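Local coordinates for protein putative cytochrome P450 120 (Synechocystis sp., PDB 2VE3) that binds heme and retinoic acid and, as a member of the cytochrome P450 family, probably acts as a monooxygenase, at residues 101-104 / 105-109. Residues are numbered along the deposited sequence; the frame is centred on the assembly and turned at random.
Sequences HRSR and RKILY. With HEM (protoporphyrin IX containing Fe), chain C.
Arg105 and His101, one helical turn apart, run side by side toward the heme and meet at the same propionate oxygen, O1D. The backbone turn beneath them is closed by Arg105 N, 3.0 Å from His101 O. With CG anti to the backbone N in both residues (chi1 -175° in Arg105), the two chains leave the helix in the same direction. Arg105 CD passes His101 CE1 at 4.0 Å. The imidazole presents its edge: His101 NE2 donates an almost straight bond to heme O1D at 2.6 Å. Arg105 NH1 adds a weak, more bent bond to heme O1D at 3.0 Å, while its NH2 is tied to the carbonyl of Glu390, next to the presumed iron ligand Cys391. Guanidinium and ring planes stand 37° apart, and the double grip probably steadies the propionate charge. Lys106 N donates a weak hydrogen bond to Arg102 O, and Lys106 CG lies against that oxygen. Ile107 N donates to Ser103 O at 3.1 Å; Ile107 CD1 lies alongside Arg104 CD and near Ser103 OG, 3.8 Å away. That hydroxyl accepts a bond from Arg104 NH1 in the guanidinium plane, whereas Arg104 NE forms a salt bridge with Glu243, linking this face to helix 241-272. Leu108 N closes the last turn on Arg104 O at 2.8 Å, and the Leu108 side chain packs on Gln247 and Leu251 of helix 241-272. Helix 98-109 corresponds to the P450 C helix, which commonly offers a heme propionate two N-H donors one turn apart, often Trp and Arg, here His101 and Arg105.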
ATOM      1  N   HIS A 101     -16.136 -12.009  -3.811  1.00 24.97           N
ATOM      2  CA  HIS A 101     -14.997 -11.162  -4.182  1.00 25.28           C
ATOM      3  C   HIS A 101     -15.225 -10.419  -5.504  1.00 25.44           C
ATOM      4  O   HIS A 101     -15.040  -9.209  -5.564  1.00 25.16           O
ATOM      5  CB  HIS A 101     -13.686 -11.970  -4.217  1.00 25.05           C
ATOM      6  CG  HIS A 101     -12.491 -11.167  -4.640  1.00 24.66           C
ATOM      7  ND1 HIS A 101     -11.908 -11.295  -5.884  1.00 22.99           N
ATOM      8  CD2 HIS A 101     -11.777 -10.219  -3.988  1.00 23.97           C
ATOM      9  CE1 HIS A 101     -10.886 -10.463  -5.979  1.00 22.14           C
ATOM     10  NE2 HIS A 101     -10.791  -9.790  -4.846  1.00 22.71           N
ATOM     11  N   ARG A 102     -15.641 -11.138  -6.549  1.00 26.65           N
ATOM     12  CA  ARG A 102     -15.915 -10.526  -7.872  1.00 28.11           C
ATOM     13  C   ARG A 102     -16.915  -9.387  -7.729  1.00 27.91           C
ATOM     14  O   ARG A 102     -16.738  -8.306  -8.296  1.00 27.96           O
ATOM     15  CB  ARG A 102     -16.486 -11.558  -8.854  1.00 27.73           C
ATOM     16  CG  ARG A 102     -15.524 -12.112  -9.914  1.00 30.51           C
ATOM     17  CD  ARG A 102     -15.935 -13.530 -10.362  1.00 30.19           C
ATOM     18  NE  ARG A 102     -17.380 -13.725 -10.204  1.00 34.35           N
ATOM     19  CZ  ARG A 102     -17.979 -14.876  -9.898  1.00 35.64           C
ATOM     20  NH1 ARG A 102     -17.275 -15.989  -9.718  1.00 34.97           N
ATOM     21  NH2 ARG A 102     -19.302 -14.902  -9.766  1.00 36.56           N
ATOM     22  N   SER A 103     -17.954  -9.646  -6.944  1.00 28.03           N
ATOM     23  CA  SER A 103     -19.020  -8.684  -6.703  1.00 28.38           C
ATOM     24  C   SER A 103     -18.553  -7.412  -5.980  1.00 28.20           C
ATOM     25  O   SER A 103     -18.806  -6.307  -6.454  1.00 28.46           O
ATOM     26  CB  SER A 103     -20.166  -9.366  -5.947  1.00 28.17           C
ATOM     27  OG  SER A 103     -21.125  -8.423  -5.535  1.00 29.29           O
ATOM     28  N   ARG A 104     -17.878  -7.564  -4.843  1.00 27.97           N
ATOM     29  CA  ARG A 104     -17.443  -6.399  -4.060  1.00 27.75           C
ATOM     30  C   ARG A 104     -16.351  -5.610  -4.797  1.00 27.66           C
ATOM     31  O   ARG A 104     -16.215  -4.404  -4.645  1.00 27.28           O
ATOM     32  CB  ARG A 104     -16.979  -6.788  -2.646  1.00 27.32           C
ATOM     33  CG  ARG A 104     -17.929  -7.660  -1.819  1.00 27.65           C
ATOM     34  CD  ARG A 104     -19.423  -7.389  -2.033  1.00 27.04           C
ATOM     35  NE  ARG A 104     -20.232  -8.028  -0.996  1.00 25.66           N
ATOM     36  CZ  ARG A 104     -21.286  -8.816  -1.205  1.00 25.49           C
ATOM     37  NH1 ARG A 104     -21.718  -9.096  -2.433  1.00 24.73           N
ATOM     38  NH2 ARG A 104     -21.919  -9.325  -0.164  1.00 24.57           N
ATOM     39  N   ARG A 105     -15.587  -6.308  -5.620  1.00 28.33           N
ATOM     40  CA  ARG A 105     -14.611  -5.663  -6.473  1.00 28.77           C
ATOM     41  C   ARG A 105     -15.276  -4.641  -7.408  1.00 29.23           C
ATOM     42  O   ARG A 105     -14.806  -3.514  -7.551  1.00 29.23           O
ATOM     43  CB  ARG A 105     -13.842  -6.731  -7.238  1.00 28.58           C
ATOM     44  CG  ARG A 105     -12.747  -6.188  -8.054  1.00 29.36           C
ATOM     45  CD  ARG A 105     -11.449  -6.885  -7.776  1.00 28.09           C
ATOM     46  NE  ARG A 105     -10.445  -6.212  -8.581  1.00 28.61           N
ATOM     47  CZ  ARG A 105      -9.295  -5.730  -8.142  1.00 26.40           C
ATOM     48  NH1 ARG A 105      -8.914  -5.872  -6.872  1.00 26.38           N
ATOM     49  NH2 ARG A 105      -8.511  -5.130  -9.011  1.00 27.12           N
ATOM     50  N   LYS A 106     -16.387  -5.021  -8.017  1.00 29.79           N
ATOM     51  CA  LYS A 106     -17.112  -4.114  -8.918  1.00 31.10           C
ATOM     52  C   LYS A 106     -17.810  -2.968  -8.168  1.00 30.74           C
ATOM     53  O   LYS A 106     -17.889  -1.841  -8.669  1.00 30.45           O
ATOM     54  CB  LYS A 106     -18.095  -4.907  -9.789  1.00 31.01           C
ATOM     55  CG  LYS A 106     -17.408  -5.996 -10.609  1.00 32.36           C
ATOM     56  CD  LYS A 106     -18.357  -6.753 -11.522  1.00 33.04           C
ATOM     57  CE  LYS A 106     -17.592  -7.475 -12.637  1.00 35.52           C
ATOM     58  NZ  LYS A 106     -17.115  -6.540 -13.705  1.00 36.38           N
ATOM     59  N   ILE A 107     -18.307  -3.278  -6.971  1.00 30.74           N
ATOM     60  CA  ILE A 107     -18.936  -2.306  -6.066  1.00 30.73           C
ATOM     61  C   ILE A 107     -17.946  -1.225  -5.588  1.00 31.22           C
ATOM     62  O   ILE A 107     -18.219  -0.016  -5.678  1.00 30.57           O
ATOM     63  CB  ILE A 107     -19.553  -3.037  -4.841  1.00 30.77           C
ATOM     64  CG1 ILE A 107     -20.817  -3.799  -5.261  1.00 30.28           C
ATOM     65  CG2 ILE A 107     -19.834  -2.065  -3.691  1.00 30.39           C
ATOM     66  CD1 ILE A 107     -21.251  -4.852  -4.301  1.00 30.83           C
ATOM     67  N   LEU A 108     -16.796  -1.677  -5.090  1.00 31.91           N
ATOM     68  CA  LEU A 108     -15.780  -0.784  -4.534  1.00 32.78           C
ATOM     69  C   LEU A 108     -15.121   0.095  -5.600  1.00 33.34           C
ATOM     70  O   LEU A 108     -14.849   1.263  -5.345  1.00 33.31           O
ATOM     71  CB  LEU A 108     -14.759  -1.572  -3.680  1.00 32.58           C
ATOM     72  CG  LEU A 108     -15.274  -2.017  -2.294  1.00 32.31           C
ATOM     73  CD1 LEU A 108     -14.643  -3.312  -1.785  1.00 32.15           C
ATOM     74  CD2 LEU A 108     -15.102  -0.923  -1.261  1.00 32.57           C
ATOM     75  N   TYR A 109     -14.914  -0.446  -6.798  1.00 34.63           N
ATOM     76  CA  TYR A 109     -14.313   0.315  -7.900  1.00 35.99           C
ATOM     77  C   TYR A 109     -15.061   1.624  -8.187  1.00 36.05           C
ATOM     78  O   TYR A 109     -14.458   2.637  -8.521  1.00 35.53           O
ATOM     79  CB  TYR A 109     -14.196  -0.548  -9.166  1.00 37.29           C
ATOM     80  CG  TYR A 109     -13.675   0.211 -10.374  1.00 39.48           C
ATOM     81  CD1 TYR A 109     -12.447   0.893 -10.323  1.00 41.33           C
ATOM     82  CD2 TYR A 109     -14.406   0.251 -11.572  1.00 41.20           C
ATOM     83  CE1 TYR A 109     -11.963   1.602 -11.432  1.00 41.49           C
ATOM     84  CE2 TYR A 109     -13.925   0.961 -12.692  1.00 41.42           C
ATOM     85  CZ  TYR A 109     -12.701   1.629 -12.609  1.00 40.67           C
ATOM     86  OH  TYR A 109     -12.210   2.337 -13.696  1.00 40.90           O
TER
HETATM   87  CHA HEM C1444      -4.671  -4.628  -3.242  1.00 15.28           C
HETATM   88  CHB HEM C1444      -0.520  -2.099  -3.339  1.00 15.04           C
HETATM   89  CHC HEM C1444      -2.946   1.965  -2.210  1.00 14.33           C
HETATM   90  CHD HEM C1444      -6.970  -0.617  -1.564  1.00 15.48           C
HETATM   91  C1A HEM C1444      -3.325  -4.319  -3.391  1.00 15.75           C
HETATM   92  C2A HEM C1444      -2.247  -5.217  -3.763  1.00 16.53           C
HETATM   93  C3A HEM C1444      -1.107  -4.501  -3.803  1.00 15.64           C
HETATM   94  C4A HEM C1444      -1.423  -3.144  -3.434  1.00 14.57           C
HETATM   95  CMA HEM C1444       0.311  -4.998  -4.142  1.00 12.91           C
HETATM   96  CAA HEM C1444      -2.415  -6.716  -4.110  1.00 17.66           C
HETATM   97  CBA HEM C1444      -2.207  -7.630  -2.906  1.00 22.28           C
HETATM   98  CGA HEM C1444      -2.568  -9.035  -3.339  1.00 23.09           C
HETATM   99  O1A HEM C1444      -1.868  -9.566  -4.250  1.00 24.72           O
HETATM  100  O2A HEM C1444      -3.544  -9.617  -2.779  1.00 20.81           O
HETATM  101  C1B HEM C1444      -0.820  -0.774  -3.084  1.00 12.51           C
HETATM  102  C2B HEM C1444       0.098   0.354  -3.162  1.00 12.92           C
HETATM  103  C3B HEM C1444      -0.579   1.481  -2.857  1.00 12.23           C
HETATM  104  C4B HEM C1444      -1.936   1.094  -2.573  1.00 13.05           C
HETATM  105  CMB HEM C1444       1.588   0.234  -3.549  1.00 10.82           C
HETATM  106  CAB HEM C1444      -0.068   2.955  -2.771  1.00 15.23           C
HETATM  107  CBB HEM C1444       0.869   3.464  -3.587  1.00 16.01           C
HETATM  108  C1C HEM C1444      -4.265   1.649  -1.980  1.00 13.00           C
HETATM  109  C2C HEM C1444      -5.336   2.582  -1.694  1.00 13.34           C
HETATM  110  C3C HEM C1444      -6.458   1.872  -1.514  1.00 14.01           C
HETATM  111  C4C HEM C1444      -6.113   0.458  -1.667  1.00 14.88           C
HETATM  112  CMC HEM C1444      -5.187   4.128  -1.653  1.00 12.86           C
HETATM  113  CAC HEM C1444      -7.886   2.421  -1.224  1.00 15.51           C
HETATM  114  CBC HEM C1444      -8.258   2.938  -0.048  1.00 17.19           C
HETATM  115  C1D HEM C1444      -6.702  -1.936  -1.867  1.00 14.67           C
HETATM  116  C2D HEM C1444      -7.613  -3.021  -1.616  1.00 16.13           C
HETATM  117  C3D HEM C1444      -6.903  -4.279  -2.129  1.00 14.38           C
HETATM  118  C4D HEM C1444      -5.638  -3.819  -2.668  1.00 15.82           C
HETATM  119  CMD HEM C1444      -9.012  -2.924  -0.954  1.00 16.86           C
HETATM  120  CAD HEM C1444      -7.419  -5.737  -2.109  1.00 15.12           C
HETATM  121  CBD HEM C1444      -7.827  -6.114  -3.532  1.00 14.58           C
HETATM  122  CGD HEM C1444      -8.374  -7.521  -3.572  1.00 17.76           C
HETATM  123  O1D HEM C1444      -8.979  -7.871  -4.617  1.00 18.96           O
HETATM  124  O2D HEM C1444      -8.224  -8.301  -2.585  1.00 19.97           O
HETATM  125  NA  HEM C1444      -2.784  -3.070  -3.200  1.00 14.51           N
HETATM  126  NB  HEM C1444      -2.051  -0.286  -2.704  1.00 13.52           N
HETATM  127  NC  HEM C1444      -4.765   0.359  -1.947  1.00 14.17           N
HETATM  128  ND  HEM C1444      -5.558  -2.434  -2.498  1.00 15.52           N
HETATM  129 FE   HEM C1444      -3.842  -1.261  -2.863  1.00 15.89          FE